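PDB 6C30: GNAT family acetyltransferase from Mycobacterium smegmatis, which probably transfers acetyl groups from acetyl-CoA to an amino group of its substrate, as a GNAT-family N-acetyltransferase of the RimJ type. Local coordinates for residues I43-D47 with W120-S124; N106-G110 with A145-H149. Numbering follows the deposited sequence.

Contact 1: I43-D47 with W120-S124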
loop_
_atom_site.group_PDB
_atom_site.type_symbol
_atom_site.label_atom_id
_atom_site.label_comp_id
_atom_site.label_asym_id
_atom_site.label_seq_id
_atom_site.Cartn_x
_atom_site.Cartn_y
_atom_site.Cartn_z
ATOM N N ILE A 43 -6.229 18.349 -0.564
ATOM C CA ILE A 43 -5.091 18.722 -1.399
ATOM C C ILE A 43 -5.530 19.514 -2.634
ATOM O O ILE A 43 -4.917 20.535 -2.957
ATOM C CB ILE A 43 -4.288 17.489 -1.823
ATOM C CG1 ILE A 43 -3.766 16.760 -0.578
ATOM C CG2 ILE A 43 -3.126 17.902 -2.717
ATOM C CD1 ILE A 43 -3.223 15.381 -0.865
ATOM N N ARG A 44 -6.587 19.087 -3.319
ATOM C CA ARG A 44 -7.008 19.780 -4.541
ATOM C C ARG A 44 -7.486 21.194 -4.218
ATOM O O ARG A 44 -7.292 22.119 -5.009
ATOM C CB ARG A 44 -8.125 19.021 -5.262
ATOM C CG ARG A 44 -7.753 17.632 -5.778
ATOM C CD ARG A 44 -6.988 17.696 -7.062
ATOM N NE ARG A 44 -7.800 18.195 -8.171
ATOM C CZ ARG A 44 -7.408 18.130 -9.431
ATOM N NH1 ARG A 44 -6.243 17.568 -9.739
ATOM N NH2 ARG A 44 -8.196 18.606 -10.380
ATOM N N LEU A 45 -8.114 21.377 -3.058
ATOM C CA LEU A 45 -8.538 22.725 -2.661
ATOM C C LEU A 45 -7.317 23.577 -2.319
ATOM O O LEU A 45 -7.229 24.724 -2.765
ATOM C CB LEU A 45 -9.506 22.675 -1.477
ATOM C CG LEU A 45 -10.915 22.145 -1.769
ATOM C CD1 LEU A 45 -11.652 21.952 -0.449
ATOM C CD2 LEU A 45 -11.709 23.065 -2.701
ATOM N N ALA A 46 -6.362 23.021 -1.584
ATOM C CA ALA A 46 -5.189 23.793 -1.182
ATOM C C ALA A 46 -4.347 24.158 -2.394
ATOM O O ALA A 46 -3.742 25.234 -2.438
ATOM C CB ALA A 46 -4.362 23.023 -0.187
ATOM N N ASP A 47 -4.332 23.271 -3.384
ATOM C CA ASP A 47 -3.491 23.449 -4.566
ATOM C C ASP A 47 -4.224 24.066 -5.752
ATOM O O ASP A 47 -3.718 24.004 -6.882
ATOM C CB ASP A 47 -2.894 22.114 -5.007
ATOM C CG ASP A 47 -1.701 21.696 -4.184
ATOM O OD1 ASP A 47 -1.265 22.466 -3.297
ATOM O OD2 ASP A 47 -1.177 20.606 -4.457
ATOM N N TRP A 120 -1.039 14.178 -11.464
ATOM C CA TRP A 120 -0.765 15.371 -10.677
ATOM C C TRP A 120 -0.240 14.926 -9.322
ATOM O O TRP A 120 -0.558 13.831 -8.841
ATOM C CB TRP A 120 -2.006 16.262 -10.542
ATOM C CG TRP A 120 -3.080 15.690 -9.673
ATOM C CD1 TRP A 120 -4.107 14.868 -10.058
ATOM C CD2 TRP A 120 -3.232 15.889 -8.263
ATOM N NE1 TRP A 120 -4.882 14.551 -8.969
ATOM C CE2 TRP A 120 -4.371 15.163 -7.857
ATOM C CE3 TRP A 120 -2.525 16.622 -7.308
ATOM C CZ2 TRP A 120 -4.811 15.136 -6.533
ATOM C CZ3 TRP A 120 -2.963 16.600 -5.998
ATOM C CH2 TRP A 120 -4.098 15.859 -5.623
ATOM N N VAL A 121 0.598 15.771 -8.731
ATOM C CA VAL A 121 1.202 15.520 -7.427
ATOM C C VAL A 121 1.023 16.759 -6.554
ATOM O O VAL A 121 1.148 17.882 -7.039
ATOM C CB VAL A 121 2.713 15.173 -7.566
ATOM C CG1 VAL A 121 3.386 15.072 -6.197
ATOM C CG2 VAL A 121 2.899 13.885 -8.332
ATOM N N ALA A 122 0.733 16.539 -5.275
ATOM C CA ALA A 122 0.621 17.612 -4.291
ATOM C C ALA A 122 1.801 18.580 -4.383
ATOM O O ALA A 122 2.960 18.158 -4.463
ATOM C CB ALA A 122 0.528 17.027 -2.891
ATOM N N SER A 123 1.494 19.876 -4.362
ATOM C CA SER A 123 2.504 20.910 -4.616
ATOM C C SER A 123 3.670 20.876 -3.630
ATOM O O SER A 123 4.805 21.178 -4.001
ATOM C CB SER A 123 1.855 22.297 -4.590
ATOM O OG SER A 123 1.420 22.616 -3.286
ATOM N N SER A 124 3.402 20.499 -2.386
ATOM C CA SER A 124 4.460 20.455 -1.374
ATOM C C SER A 124 5.415 19.289 -1.606
ATOM O O SER A 124 6.449 19.181 -0.940
ATOM C CB SER A 124 3.859 20.355 0.025
ATOM O OG SER A 124 3.155 19.142 0.190
HETATM O O HOH W 1 -0.589 19.963 -7.113
#

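Contact 2: N106-G110 with A145-H149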
loop_
_atom_site.group_PDB
_atom_site.type_symbol
_atom_site.label_atom_id
_atom_site.label_comp_id
_atom_site.label_asym_id
_atom_site.label_seq_id
_atom_site.Cartn_x
_atom_site.Cartn_y
_atom_site.Cartn_z
ATOM N N ASN A 106 -8.797 6.749 -22.190
ATOM C CA ASN A 106 -9.032 6.503 -23.618
ATOM C C ASN A 106 -8.333 5.218 -24.074
ATOM O O ASN A 106 -7.720 5.165 -25.146
ATOM C CB ASN A 106 -8.575 7.709 -24.458
ATOM C CG ASN A 106 -8.991 7.605 -25.913
ATOM O OD1 ASN A 106 -10.063 7.089 -26.221
ATOM N ND2 ASN A 106 -8.132 8.069 -26.811
ATOM N N VAL A 107 -8.425 4.183 -23.248
ATOM C CA VAL A 107 -7.762 2.918 -23.536
ATOM C C VAL A 107 -8.428 2.213 -24.709
ATOM O O VAL A 107 -9.648 2.047 -24.737
ATOM C CB VAL A 107 -7.771 1.981 -22.310
ATOM C CG1 VAL A 107 -7.137 0.641 -22.640
ATOM C CG2 VAL A 107 -7.037 2.631 -21.138
ATOM N N THR A 108 -7.618 1.816 -25.686
ATOM C CA THR A 108 -8.102 1.014 -26.804
ATOM C C THR A 108 -7.238 -0.228 -26.941
ATOM O O THR A 108 -6.103 -0.269 -26.459
ATOM C CB THR A 108 -8.080 1.802 -28.122
ATOM O OG1 THR A 108 -6.747 2.276 -28.366
ATOM C CG2 THR A 108 -9.040 2.973 -28.057
ATOM N N HIS A 109 -7.772 -1.252 -27.592
ATOM C CA HIS A 109 -6.969 -2.422 -27.881
ATOM C C HIS A 109 -6.960 -2.621 -29.396
ATOM O O HIS A 109 -6.607 -1.690 -30.117
ATOM C CB HIS A 109 -7.480 -3.628 -27.093
ATOM C CG HIS A 109 -7.303 -3.467 -25.612
ATOM N ND1 HIS A 109 -6.113 -3.739 -24.975
ATOM C CD2 HIS A 109 -8.148 -3.009 -24.659
ATOM C CE1 HIS A 109 -6.238 -3.474 -23.683
ATOM N NE2 HIS A 109 -7.461 -3.027 -23.467
ATOM N N GLY A 110 -7.332 -3.797 -29.889
ATOM C CA GLY A 110 -7.339 -4.015 -31.329
ATOM C C GLY A 110 -6.002 -3.751 -32.003
ATOM O O GLY A 110 -4.966 -4.253 -31.561
ATOM N N ALA A 145 0.806 -5.608 -18.159
ATOM C CA ALA A 145 -0.519 -6.074 -17.751
ATOM C C ALA A 145 -1.678 -5.594 -18.633
ATOM O O ALA A 145 -2.620 -6.350 -18.877
ATOM C CB ALA A 145 -0.777 -5.664 -16.304
ATOM N N VAL A 146 -1.623 -4.352 -19.110
ATOM C CA VAL A 146 -2.744 -3.814 -19.893
ATOM C C VAL A 146 -2.578 -4.169 -21.383
ATOM O O VAL A 146 -3.486 -3.964 -22.189
ATOM C CB VAL A 146 -2.887 -2.275 -19.690
ATOM C CG1 VAL A 146 -4.225 -1.758 -20.238
ATOM C CG2 VAL A 146 -2.787 -1.941 -18.202
ATOM N N GLN A 147 -1.421 -4.739 -21.719
ATOM C CA GLN A 147 -1.132 -5.240 -23.068
ATOM C C GLN A 147 -1.187 -4.135 -24.121
ATOM O O GLN A 147 -1.557 -4.367 -25.276
ATOM C CB GLN A 147 -2.099 -6.372 -23.436
ATOM C CG GLN A 147 -2.002 -7.565 -22.499
ATOM C CD GLN A 147 -3.091 -8.591 -22.746
ATOM O OE1 GLN A 147 -3.955 -8.406 -23.605
ATOM N NE2 GLN A 147 -3.058 -9.682 -21.988
ATOM N N LEU A 148 -0.798 -2.928 -23.727
ATOM C CA LEU A 148 -0.808 -1.810 -24.653
ATOM C C LEU A 148 0.517 -1.664 -25.401
ATOM O O LEU A 148 1.568 -2.157 -24.962
ATOM C CB LEU A 148 -1.138 -0.508 -23.911
ATOM C CG LEU A 148 -2.531 -0.480 -23.276
ATOM C CD1 LEU A 148 -2.754 0.836 -22.537
ATOM C CD2 LEU A 148 -3.623 -0.696 -24.323
ATOM N N HIS A 149 0.438 -0.986 -26.541
ATOM C CA HIS A 149 1.585 -0.745 -27.410
ATOM C C HIS A 149 2.113 0.694 -27.341
ATOM O O HIS A 149 3.273 0.951 -27.635
ATOM C CB HIS A 149 1.212 -1.089 -28.859
ATOM C CG HIS A 149 2.286 -0.767 -29.849
ATOM N ND1 HIS A 149 2.224 0.323 -30.689
ATOM C CD2 HIS A 149 3.466 -1.378 -30.113
ATOM C CE1 HIS A 149 3.313 0.363 -31.438
ATOM N NE2 HIS A 149 4.084 -0.658 -31.105
HETATM O O HOH W 2 -3.930 -4.697 -26.396
#

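Contact 1: I43-D47 with W120-S124
Start with Asp47, just past the end of helix 37-46, where its N still reaches Ile43 O at 2.8 Å. Its carboxylate takes two hydrogen bonds from Ser123, from Ser123 OG to Asp47 OD1 (2.7 Å) and from Ser123 N to Asp47 OD2 (2.8 Å). A water also donates to Asp47 OD2 (2.8 Å) and to Val121 O (2.7 Å), so both segments share it. Three residues earlier on the chain, the Arg44 guanidinium lies over the Trp120 indole in a cation-pi contact, CZ 4.5 Å from the five-membered ring centroid, while Arg44 CD makes a CH-pi contact 3.8 Å from the six-membered one. Arg44 NH1 and Trp120 NE1, 3.4 Å apart, are both donors and do not hydrogen-bond; NE1 is satisfied by Gln101 while Arg44 NH2 pairs with Glu55 and His66. Ile43 CG2 meets the Trp120 ring edge, 3.5 Å from CZ3, and lies 3.8 Å from Ala122 CB. The arrangement joins the first helix of the GNAT fold to the end of strand 114-121, where the turn begins that, in this family, leads into the acetyl-CoA pyrophosphate-binding loop.

Contact 2: N106-G110 with A145-H149
This is loop-to-loop packing, largely apolar and without a direct hydrogen bond, between the connection that follows strand 97-105 and the one that leads from helix 130-143 to strand 150-155. Val107 points at the partner loop, and its CG1 lies 4.1 Å from Leu148 CD2 and, more loosely, 4.5 Å from Val146 CG1. The same Leu148 methyl, CD2, packs against the backbone at Thr108 O (3.3 Å) and sits 3.9 Å from His109 CE1. The His109 ring turns its edge to Val146 O, with CE1 3.2 Å from that oxygen. Polar linkage comes through one water, 2.8 Å from His109 ND1, which donates to Gln147 O at 2.6 Å; Gln147, with positive phi, marks the bend of its loop. Ala115, on strand 114-121, touches both Val107 and Leu148, and Leu88, at the start of strand 88-94, touches both Val107 and Val146, so the two loops pack against the starts of these strands, beside the C-terminal end of helix 130-143.

Along the chain the segments alternate: 43-47, 106-110, 120-124, then 145-149. Strand 114-121 ties the two contacts together, since the loop holding 106-110 leads into it and 120-124 carries its last residues and the turn beyond. Contact 1 therefore sits at its far end and contact 2 at its near end, on opposite sides of the chain's centre, with centres 29 Å apart and nearest atoms about 15 Å apart. Helix 130-143 lies between 120-124 and 145-149 in the chain, forming a beta-alpha-beta crossover with the parallel strands 114-121 and 150-155. Contact 1 packs this unit against helix 37-46, contact 2 against the loop leading into it; in relatives the unit holds acetyl-CoA.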